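Local coordinates for peroxisomal fatty acid beta-oxidation multifunctional protein MFP2 (Arabidopsis thaliana, PDB 2WTB) that catalyses the hydration of long-chain enoyl-CoA and the NAD-dependent oxidation of 3-hydroxyacyl-CoA in peroxisomal fatty acid beta-oxidation during seed germination, at residues C515-F529 / L619-F632. Residues are numbered along the deposited sequence; the frame is centred on the assembly and turned at random.
Sequences CGADPYLIDRAISKF and LANLSEKDIIEMTF
With CG set anti to the backbone N (chi1 173°), Phe-529 swings its ring over Ile-628. Ile-628 CG1 lies anti to the carbonyl carbon, and an extended chi2 carries CD1 on to the root of the phenylalanine, while CG2 comes over the ring face. Ile-628 CD1 lies 3.5 Å from Phe-529 CB, and Ile-628 CG2 sits 4.0 Å from the centroid of the Phe-529 ring, a CH-pi contact almost on the ring normal. Phe-632 meets the same ring obliquely, planes at 46°, and takes Ile-526 CG2 at its own edge, 3.8 Å from Phe-632 CE2. With an alanine at Phe-529 the face over Ile-628 CG2 is lost, which would probably open a gap there and leave the ring of Phe-632 freer to turn.

Branched isoleucines suit the middle of the crossing because each fills a hollow with two arms. Ile-526 is a knob among Ile-627, Ile-628, Thr-631 and Phe-632; in return Ile-627 enters a hole made by Leu-521, Ile-522, Ala-525 and Ile-526, its CD1 3.5 Å from Ile-522 CD1. Ala-525, with only a methyl, lets the backbones come close and receives Glu-624 CG at 3.6 Å from its CB. At the solvent-exposed side Lys-528 brings NZ to 3.0 Å from Glu-624 OE1, a salt bridge whose hydrogen bonds are weak.

Gly-516 closes helix 498-514 in a Schellman motif; its positive phi disfavours a side chain, and a CB here would also press on Ala-620 CB. Tyr-505 from helix 498-514 and Trp-674 extend the aromatic cluster. The axes of segments 519-529 and 624-632 approach to 9.0 Å and cross at -84°, a nearly perpendicular knobs-into-holes crossing within the all-helical C-terminal part of the 3-hydroxyacyl-CoA dehydrogenase region.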
loop_
_atom_site.group_PDB
_atom_site.type_symbol
_atom_site.label_atom_id
_atom_site.label_comp_id
_atom_site.label_asym_id
_atom_site.label_seq_id
_atom_site.Cartn_x
_atom_site.Cartn_y
_atom_site.Cartn_z
ATOM N N CYS A 515 29.822 -5.711 -19.817
ATOM C CA CYS A 515 30.777 -6.743 -19.438
ATOM C C CYS A 515 30.422 -8.101 -20.039
ATOM O O CYS A 515 31.132 -9.085 -19.827
ATOM C CB CYS A 515 30.882 -6.842 -17.917
ATOM S SG CYS A 515 31.766 -5.463 -17.161
ATOM N N GLY A 516 29.323 -8.148 -20.785
ATOM C CA GLY A 516 28.930 -9.357 -21.486
ATOM C C GLY A 516 27.616 -9.961 -21.027
ATOM O O GLY A 516 27.025 -10.781 -21.730
ATOM N N ALA A 517 27.155 -9.557 -19.848
ATOM C CA ALA A 517 25.927 -10.103 -19.280
ATOM C C ALA A 517 24.726 -9.879 -20.196
ATOM O O ALA A 517 24.460 -8.756 -20.620
ATOM C CB ALA A 517 25.667 -9.504 -17.901
ATOM N N ASP A 518 24.006 -10.956 -20.500
ATOM C CA ASP A 518 22.804 -10.871 -21.323
ATOM C C ASP A 518 21.724 -10.051 -20.617
ATOM O O ASP A 518 21.267 -10.416 -19.532
ATOM C CB ASP A 518 22.281 -12.271 -21.643
ATOM C CG ASP A 518 21.217 -12.267 -22.724
ATOM O OD1 ASP A 518 20.320 -11.400 -22.675
ATOM O OD2 ASP A 518 21.276 -13.136 -23.622
ATOM N N PRO A 519 21.308 -8.937 -21.240
ATOM C CA PRO A 519 20.346 -7.995 -20.654
ATOM C C PRO A 519 19.008 -8.652 -20.334
ATOM O O PRO A 519 18.414 -8.366 -19.293
ATOM C CB PRO A 519 20.156 -6.949 -21.761
ATOM C CG PRO A 519 21.353 -7.086 -22.638
ATOM C CD PRO A 519 21.727 -8.532 -22.592
ATOM N N TYR A 520 18.542 -9.516 -21.229
ATOM C CA TYR A 520 17.239 -10.153 -21.075
ATOM C C TYR A 520 17.229 -11.153 -19.922
ATOM O O TYR A 520 16.197 -11.365 -19.286
ATOM C CB TYR A 520 16.817 -10.818 -22.385
ATOM C CG TYR A 520 16.893 -9.881 -23.569
ATOM C CD1 TYR A 520 15.873 -8.976 -23.831
ATOM C CD2 TYR A 520 17.992 -9.891 -24.417
ATOM C CE1 TYR A 520 15.943 -8.113 -24.909
ATOM C CE2 TYR A 520 18.069 -9.033 -25.496
ATOM C CZ TYR A 520 17.044 -8.146 -25.738
ATOM O OH TYR A 520 17.120 -7.290 -26.813
ATOM N N LEU A 521 18.381 -11.761 -19.652
ATOM C CA LEU A 521 18.527 -12.612 -18.478
ATOM C C LEU A 521 18.404 -11.754 -17.222
ATOM O O LEU A 521 17.731 -12.130 -16.263
ATOM C CB LEU A 521 19.875 -13.334 -18.490
ATOM C CG LEU A 521 20.175 -14.263 -19.669
ATOM C CD1 LEU A 521 21.549 -14.901 -19.511
ATOM C CD2 LEU A 521 19.099 -15.330 -19.812
ATOM N N ILE A 522 19.061 -10.597 -17.242
ATOM C CA ILE A 522 18.985 -9.645 -16.141
ATOM C C ILE A 522 17.531 -9.334 -15.801
ATOM O O ILE A 522 17.105 -9.480 -14.655
ATOM C CB ILE A 522 19.695 -8.321 -16.488
ATOM C CG1 ILE A 522 21.143 -8.573 -16.913
ATOM C CG2 ILE A 522 19.637 -7.357 -15.309
ATOM C CD1 ILE A 522 22.064 -8.945 -15.772
ATOM N N ASP A 523 16.775 -8.909 -16.809
ATOM C CA ASP A 523 15.373 -8.549 -16.624
ATOM C C ASP A 523 14.549 -9.704 -16.069
ATOM O O ASP A 523 13.747 -9.517 -15.154
ATOM C CB ASP A 523 14.765 -8.054 -17.938
ATOM C CG ASP A 523 15.189 -6.638 -18.277
ATOM O OD1 ASP A 523 16.109 -6.117 -17.614
ATOM O OD2 ASP A 523 14.601 -6.044 -19.205
ATOM N N ARG A 524 14.749 -10.896 -16.621
ATOM C CA ARG A 524 13.991 -12.067 -16.197
ATOM C C ARG A 524 14.310 -12.450 -14.755
ATOM O O ARG A 524 13.420 -12.815 -13.987
ATOM C CB ARG A 524 14.262 -13.250 -17.131
ATOM N N ALA A 525 15.584 -12.363 -14.391
ATOM C CA ALA A 525 16.010 -12.712 -13.044
ATOM C C ALA A 525 15.390 -11.771 -12.021
ATOM O O ALA A 525 15.027 -12.183 -10.918
ATOM C CB ALA A 525 17.526 -12.674 -12.943
ATOM N N ILE A 526 15.263 -10.506 -12.406
ATOM C CA ILE A 526 14.813 -9.459 -11.496
ATOM C C ILE A 526 13.294 -9.285 -11.504
ATOM O O ILE A 526 12.702 -8.898 -10.495
ATOM C CB ILE A 526 15.517 -8.123 -11.806
ATOM C CG1 ILE A 526 17.021 -8.258 -11.551
ATOM C CG2 ILE A 526 14.930 -6.999 -10.971
ATOM C CD1 ILE A 526 17.825 -7.034 -11.923
ATOM N N SER A 527 12.664 -9.576 -12.638
ATOM C CA SER A 527 11.208 -9.525 -12.726
ATOM C C SER A 527 10.599 -10.671 -11.932
ATOM O O SER A 527 9.451 -10.596 -11.491
ATOM C CB SER A 527 10.747 -9.589 -14.183
ATOM O OG SER A 527 11.083 -8.402 -14.879
ATOM N N LYS A 528 11.379 -11.731 -11.756
ATOM C CA LYS A 528 10.942 -12.886 -10.984
ATOM C C LYS A 528 11.263 -12.663 -9.517
ATOM O O LYS A 528 10.603 -13.208 -8.635
ATOM C CB LYS A 528 11.623 -14.161 -11.490
ATOM C CG LYS A 528 11.170 -15.430 -10.783
ATOM C CD LYS A 528 11.641 -16.674 -11.520
ATOM C CE LYS A 528 13.156 -16.724 -11.614
ATOM N NZ LYS A 528 13.626 -17.932 -12.348
ATOM N N PHE A 529 12.284 -11.850 -9.267
ATOM C CA PHE A 529 12.677 -11.502 -7.907
ATOM C C PHE A 529 11.523 -10.849 -7.156
ATOM O O PHE A 529 11.423 -10.966 -5.937
ATOM C CB PHE A 529 13.891 -10.570 -7.924
ATOM C CG PHE A 529 14.258 -10.021 -6.576
ATOM C CD1 PHE A 529 14.663 -10.864 -5.555
ATOM C CD2 PHE A 529 14.210 -8.657 -6.332
ATOM C CE1 PHE A 529 15.004 -10.356 -4.312
ATOM C CE2 PHE A 529 14.552 -8.144 -5.094
ATOM C CZ PHE A 529 14.948 -8.995 -4.084
ATOM N N LEU A 619 31.322 -11.780 -16.063
ATOM C CA LEU A 619 30.067 -11.258 -15.535
ATOM C C LEU A 619 28.924 -11.749 -16.411
ATOM O O LEU A 619 27.749 -11.565 -16.088
ATOM C CB LEU A 619 30.093 -9.729 -15.480
ATOM C CG LEU A 619 30.754 -9.112 -14.245
ATOM C CD1 LEU A 619 32.090 -9.774 -13.947
ATOM C CD2 LEU A 619 30.923 -7.609 -14.409
ATOM N N ALA A 620 29.289 -12.372 -17.527
ATOM C CA ALA A 620 28.330 -13.046 -18.388
ATOM C C ALA A 620 28.274 -14.514 -17.989
ATOM O O ALA A 620 29.301 -15.191 -17.933
ATOM C CB ALA A 620 28.735 -12.903 -19.843
ATOM N N ASN A 621 27.073 -15.003 -17.707
ATOM C CA ASN A 621 26.906 -16.362 -17.212
ATOM C C ASN A 621 26.721 -16.354 -15.699
ATOM O O ASN A 621 26.816 -17.392 -15.043
ATOM N N LEU A 622 26.459 -15.170 -15.152
ATOM C CA LEU A 622 26.218 -15.022 -13.723
ATOM C C LEU A 622 24.903 -15.686 -13.333
ATOM O O LEU A 622 24.000 -15.830 -14.159
ATOM C CB LEU A 622 26.204 -13.543 -13.334
ATOM N N SER A 623 24.805 -16.099 -12.074
ATOM C CA SER A 623 23.588 -16.720 -11.564
ATOM C C SER A 623 22.530 -15.657 -11.290
ATOM O O SER A 623 22.857 -14.489 -11.090
ATOM C CB SER A 623 23.886 -17.507 -10.285
ATOM O OG SER A 623 22.699 -18.031 -9.715
ATOM N N GLU A 624 21.264 -16.062 -11.289
ATOM C CA GLU A 624 20.170 -15.137 -11.024
ATOM C C GLU A 624 20.339 -14.473 -9.663
ATOM O O GLU A 624 20.019 -13.295 -9.493
ATOM C CB GLU A 624 18.820 -15.848 -11.106
ATOM C CG GLU A 624 18.354 -16.134 -12.524
ATOM C CD GLU A 624 16.937 -16.674 -12.572
ATOM O OE1 GLU A 624 16.294 -16.753 -11.503
ATOM O OE2 GLU A 624 16.466 -17.018 -13.676
ATOM N N LYS A 625 20.844 -15.232 -8.697
ATOM C CA LYS A 625 21.136 -14.684 -7.378
ATOM C C LYS A 625 22.182 -13.577 -7.485
ATOM O O LYS A 625 22.059 -12.527 -6.854
ATOM C CB LYS A 625 21.627 -15.782 -6.432
ATOM C CG LYS A 625 22.084 -15.263 -5.078
ATOM C CD LYS A 625 22.615 -16.378 -4.193
ATOM C CE LYS A 625 23.002 -15.844 -2.821
ATOM N NZ LYS A 625 23.560 -16.903 -1.936
ATOM N N ASP A 626 23.206 -13.823 -8.298
ATOM C CA ASP A 626 24.297 -12.873 -8.484
ATOM C C ASP A 626 23.845 -11.615 -9.220
ATOM O O ASP A 626 24.230 -10.504 -8.851
ATOM C CB ASP A 626 25.462 -13.533 -9.226
ATOM C CG ASP A 626 26.136 -14.612 -8.403
ATOM O OD1 ASP A 626 25.914 -14.638 -7.172
ATOM O OD2 ASP A 626 26.885 -15.430 -8.984
ATOM N N ILE A 627 23.039 -11.787 -10.265
ATOM C CA ILE A 627 22.481 -10.645 -10.981
ATOM C C ILE A 627 21.760 -9.736 -9.997
ATOM O O ILE A 627 22.046 -8.542 -9.905
ATOM C CB ILE A 627 21.482 -11.079 -12.067
ATOM C CG1 ILE A 627 22.215 -11.658 -13.276
ATOM C CG2 ILE A 627 20.625 -9.898 -12.497
ATOM C CD1 ILE A 627 21.286 -12.110 -14.385
ATOM N N ILE A 628 20.825 -10.318 -9.256
ATOM C CA ILE A 628 20.084 -9.587 -8.243
ATOM C C ILE A 628 21.029 -8.946 -7.231
ATOM O O ILE A 628 20.915 -7.758 -6.931
ATOM C CB ILE A 628 19.085 -10.507 -7.514
ATOM C CG1 ILE A 628 17.976 -10.947 -8.472
ATOM C CG2 ILE A 628 18.489 -9.803 -6.311
ATOM C CD1 ILE A 628 17.088 -12.038 -7.920
ATOM N N GLU A 629 21.975 -9.729 -6.722
ATOM C CA GLU A 629 22.870 -9.248 -5.673
ATOM C C GLU A 629 23.770 -8.098 -6.120
ATOM O O GLU A 629 24.083 -7.210 -5.329
ATOM C CB GLU A 629 23.705 -10.394 -5.095
ATOM C CG GLU A 629 22.925 -11.306 -4.161
ATOM C CD GLU A 629 23.820 -12.111 -3.239
ATOM O OE1 GLU A 629 25.049 -12.124 -3.460
ATOM O OE2 GLU A 629 23.290 -12.731 -2.291
ATOM N N MET A 630 24.183 -8.114 -7.383
ATOM C CA MET A 630 25.052 -7.066 -7.910
ATOM C C MET A 630 24.253 -5.840 -8.347
ATOM O O MET A 630 24.814 -4.765 -8.570
ATOM C CB MET A 630 25.893 -7.588 -9.080
ATOM C CG MET A 630 26.843 -8.716 -8.712
ATOM S SD MET A 630 28.067 -9.053 -9.997
ATOM C CE MET A 630 29.088 -7.589 -9.879
ATOM N N THR A 631 22.942 -6.004 -8.462
ATOM C CA THR A 631 22.081 -4.925 -8.921
ATOM C C THR A 631 21.378 -4.231 -7.755
ATOM O O THR A 631 20.993 -3.067 -7.858
ATOM C CB THR A 631 21.032 -5.447 -9.929
ATOM O OG1 THR A 631 21.700 -5.961 -11.086
ATOM C CG2 THR A 631 20.090 -4.337 -10.356
ATOM N N PHE A 632 21.228 -4.943 -6.643
ATOM C CA PHE A 632 20.453 -4.432 -5.515
ATOM C C PHE A 632 21.289 -4.033 -4.303
ATOM O O PHE A 632 20.916 -3.128 -3.558
ATOM C CB PHE A 632 19.375 -5.435 -5.109
ATOM C CG PHE A 632 18.141 -5.356 -5.950
ATOM C CD1 PHE A 632 17.197 -4.373 -5.720
ATOM C CD2 PHE A 632 17.929 -6.253 -6.978
ATOM C CE1 PHE A 632 16.062 -4.294 -6.499
ATOM C CE2 PHE A 632 16.791 -6.179 -7.758
ATOM C CZ PHE A 632 15.859 -5.200 -7.521
#